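Local coordinates for A rubisco-like protein (Burkholderia fungorum, PDB 3NWR) that is a homologue of the RuBisCO large subunit, classed as a lyase, whose exact reaction is not established but probably takes place at the mouth of its TIM barrel, at residues L281-N286 / D314-H319. Numbering follows the deposited sequence.
Sequences LHAHRN and DHMHVH
His282 reaches two histidines of the neighbouring strand at once, through both nitrogens of its ring. Its ND1 meets His315 ND1 at 2.9 Å, rim to rim with the ring planes at 86° and the bond nearly straight; its NE2 meets NE2 of His317, also at 2.9 Å, in a more bent hydrogen bond. The CG of His282 stands anti to the backbone N (chi1 -179°), beside the carbonyl carbon, and from there the ring spans both partners. Histidine suits this buried place because either ring nitrogen can serve as hydrogen-bond donor or acceptor. The edge of the His284 ring is turned toward a face of His317, the planes 50° apart, with CD2 4.0 Å above that face and offset toward the rim. These two strands, with helix 301-309 between them, form a beta-alpha-beta unit of the TIM barrel in the RuBisCO-type catalytic domain. They run parallel but splay: Ala283 N bonds to His315 O, while farther along a water joins Ala283 O to His317 N. On the face of the sheet away from His282 and His315, the small Ala283 puts its CB against Met316 SD, 3.8 Å away. Beyond the strand, Arg285, its chain extended from CG to NE, is long enough to bring NH2 over the centre of the His319 ring, 3.2 Å above its plane; ND1 of that ring is hydrogen-bonded to Gln327. A second water links NH2 to Val318 O. At the opposite end Asp314 OD2 takes the N-H of Leu281 on its anti lone pair (2.8 Å) and also forms a salt bridge with Arg274. Farther out, Asn286 gives both its backbone N-H and its ND2 to His284 ND1, each tilted from the ring plane, which helps to settle the ring's rotation; NE2 makes a weak hydrogen bond to the carboxylated Lys195. His315 NE2 is hydrogen-bonded to Thr152 OG1.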
loop_
_atom_site.group_PDB
_atom_site.type_symbol
_atom_site.label_atom_id
_atom_site.label_comp_id
_atom_site.label_asym_id
_atom_site.label_seq_id
_atom_site.Cartn_x
_atom_site.Cartn_y
_atom_site.Cartn_z
ATOM N N LEU A 281 3.416 17.365 9.133
ATOM C CA LEU A 281 2.958 16.022 8.801
ATOM C C LEU A 281 4.175 15.104 8.716
ATOM O O LEU A 281 4.941 15.153 7.742
ATOM C CB LEU A 281 2.217 16.047 7.465
ATOM C CG LEU A 281 0.791 15.523 7.418
ATOM C CD1 LEU A 281 0.322 15.476 5.970
ATOM C CD2 LEU A 281 0.696 14.158 8.076
ATOM N N HIS A 282 4.366 14.302 9.755
ATOM C CA HIS A 282 5.503 13.380 9.846
ATOM C C HIS A 282 5.060 12.025 9.289
ATOM O O HIS A 282 4.273 11.313 9.915
ATOM C CB HIS A 282 5.955 13.251 11.314
ATOM C CG HIS A 282 7.129 12.342 11.522
ATOM N ND1 HIS A 282 8.435 12.771 11.410
ATOM C CD2 HIS A 282 7.191 11.032 11.860
ATOM C CE1 HIS A 282 9.252 11.761 11.657
ATOM N NE2 HIS A 282 8.523 10.691 11.923
ATOM N N ALA A 283 5.570 11.668 8.114
ATOM C CA ALA A 283 5.158 10.437 7.446
ATOM C C ALA A 283 5.965 9.232 7.913
ATOM O O ALA A 283 7.189 9.217 7.767
ATOM C CB ALA A 283 5.294 10.602 5.925
ATOM N N HIS A 284 5.296 8.225 8.465
ATOM C CA HIS A 284 5.981 6.996 8.846
ATOM C C HIS A 284 5.724 5.971 7.764
ATOM O O HIS A 284 4.573 5.693 7.436
ATOM C CB HIS A 284 5.520 6.457 10.207
ATOM C CG HIS A 284 6.470 5.455 10.780
ATOM N ND1 HIS A 284 6.492 4.139 10.374
ATOM C CD2 HIS A 284 7.484 5.592 11.670
ATOM C CE1 HIS A 284 7.457 3.499 11.013
ATOM N NE2 HIS A 284 8.071 4.357 11.809
ATOM N N ARG A 285 6.792 5.398 7.218
ATOM C CA ARG A 285 6.651 4.568 6.029
ATOM C C ARG A 285 6.530 3.069 6.303
ATOM O O ARG A 285 6.673 2.264 5.382
ATOM C CB ARG A 285 7.809 4.833 5.049
ATOM C CG ARG A 285 9.123 4.173 5.474
ATOM C CD ARG A 285 10.293 4.524 4.570
ATOM N NE ARG A 285 11.326 3.500 4.706
ATOM C CZ ARG A 285 12.511 3.527 4.098
ATOM N NH1 ARG A 285 12.850 4.550 3.331
ATOM N NH2 ARG A 285 13.342 2.509 4.249
ATOM N N ASN A 286 6.252 2.679 7.544
ATOM C CA ASN A 286 6.174 1.250 7.849
ATOM C C ASN A 286 5.327 0.509 6.816
ATOM O O ASN A 286 4.239 0.961 6.454
ATOM C CB ASN A 286 5.700 0.974 9.294
ATOM C CG ASN A 286 4.242 1.324 9.522
ATOM O OD1 ASN A 286 3.369 0.481 9.374
ATOM N ND2 ASN A 286 3.977 2.576 9.909
ATOM N N ASP A 314 5.673 16.454 5.256
ATOM C CA ASP A 314 6.780 17.351 5.574
ATOM C C ASP A 314 8.085 16.618 5.853
ATOM O O ASP A 314 9.161 17.171 5.629
ATOM C CB ASP A 314 6.414 18.185 6.801
ATOM C CG ASP A 314 5.325 19.180 6.512
ATOM O OD1 ASP A 314 5.550 20.039 5.638
ATOM O OD2 ASP A 314 4.250 19.104 7.151
ATOM N N HIS A 315 7.977 15.403 6.387
ATOM C CA HIS A 315 9.128 14.564 6.709
ATOM C C HIS A 315 8.959 13.204 6.059
ATOM O O HIS A 315 7.844 12.687 5.974
ATOM C CB HIS A 315 9.217 14.281 8.205
ATOM C CG HIS A 315 9.246 15.491 9.086
ATOM N ND1 HIS A 315 9.117 15.393 10.454
ATOM C CD2 HIS A 315 9.406 16.809 8.814
ATOM C CE1 HIS A 315 9.195 16.602 10.988
ATOM N NE2 HIS A 315 9.374 17.478 10.014
ATOM N N MET A 316 10.073 12.596 5.646
ATOM C CA MET A 316 10.068 11.208 5.188
ATOM C C MET A 316 11.194 10.424 5.844
ATOM O O MET A 316 12.296 10.949 6.025
ATOM C CB MET A 316 10.241 11.122 3.665
ATOM C CG MET A 316 9.004 11.530 2.858
ATOM S SD MET A 316 7.639 10.326 2.893
ATOM C CE MET A 316 8.242 9.042 1.780
ATOM N N HIS A 317 10.918 9.166 6.176
ATOM C CA HIS A 317 11.916 8.281 6.759
ATOM C C HIS A 317 12.799 7.633 5.708
ATOM O O HIS A 317 12.309 7.195 4.649
ATOM C CB HIS A 317 11.232 7.197 7.580
ATOM C CG HIS A 317 10.873 7.642 8.953
ATOM N ND1 HIS A 317 11.602 7.272 10.061
ATOM C CD2 HIS A 317 9.884 8.453 9.402
ATOM C CE1 HIS A 317 11.072 7.829 11.137
ATOM N NE2 HIS A 317 10.030 8.551 10.763
ATOM N N VAL A 318 14.090 7.537 6.027
ATOM C CA VAL A 318 15.074 6.938 5.130
ATOM C C VAL A 318 15.856 5.796 5.773
ATOM O O VAL A 318 16.777 5.250 5.160
ATOM C CB VAL A 318 16.070 7.992 4.600
ATOM C CG1 VAL A 318 15.329 9.086 3.851
ATOM C CG2 VAL A 318 16.910 8.592 5.729
ATOM N N HIS A 319 15.452 5.411 6.977
ATOM C CA HIS A 319 16.179 4.447 7.795
ATOM C C HIS A 319 17.574 4.993 8.087
ATOM O O HIS A 319 17.695 6.201 8.256
ATOM C CB HIS A 319 16.073 3.030 7.227
ATOM C CG HIS A 319 14.692 2.464 7.374
ATOM N ND1 HIS A 319 14.362 1.171 7.030
ATOM C CD2 HIS A 319 13.553 3.028 7.851
ATOM C CE1 HIS A 319 13.081 0.962 7.282
ATOM N NE2 HIS A 319 12.566 2.073 7.782
HETATM O O HOH W 1 8.256 8.217 5.412
HETATM O O HOH W 2 16.121 3.028 3.442
#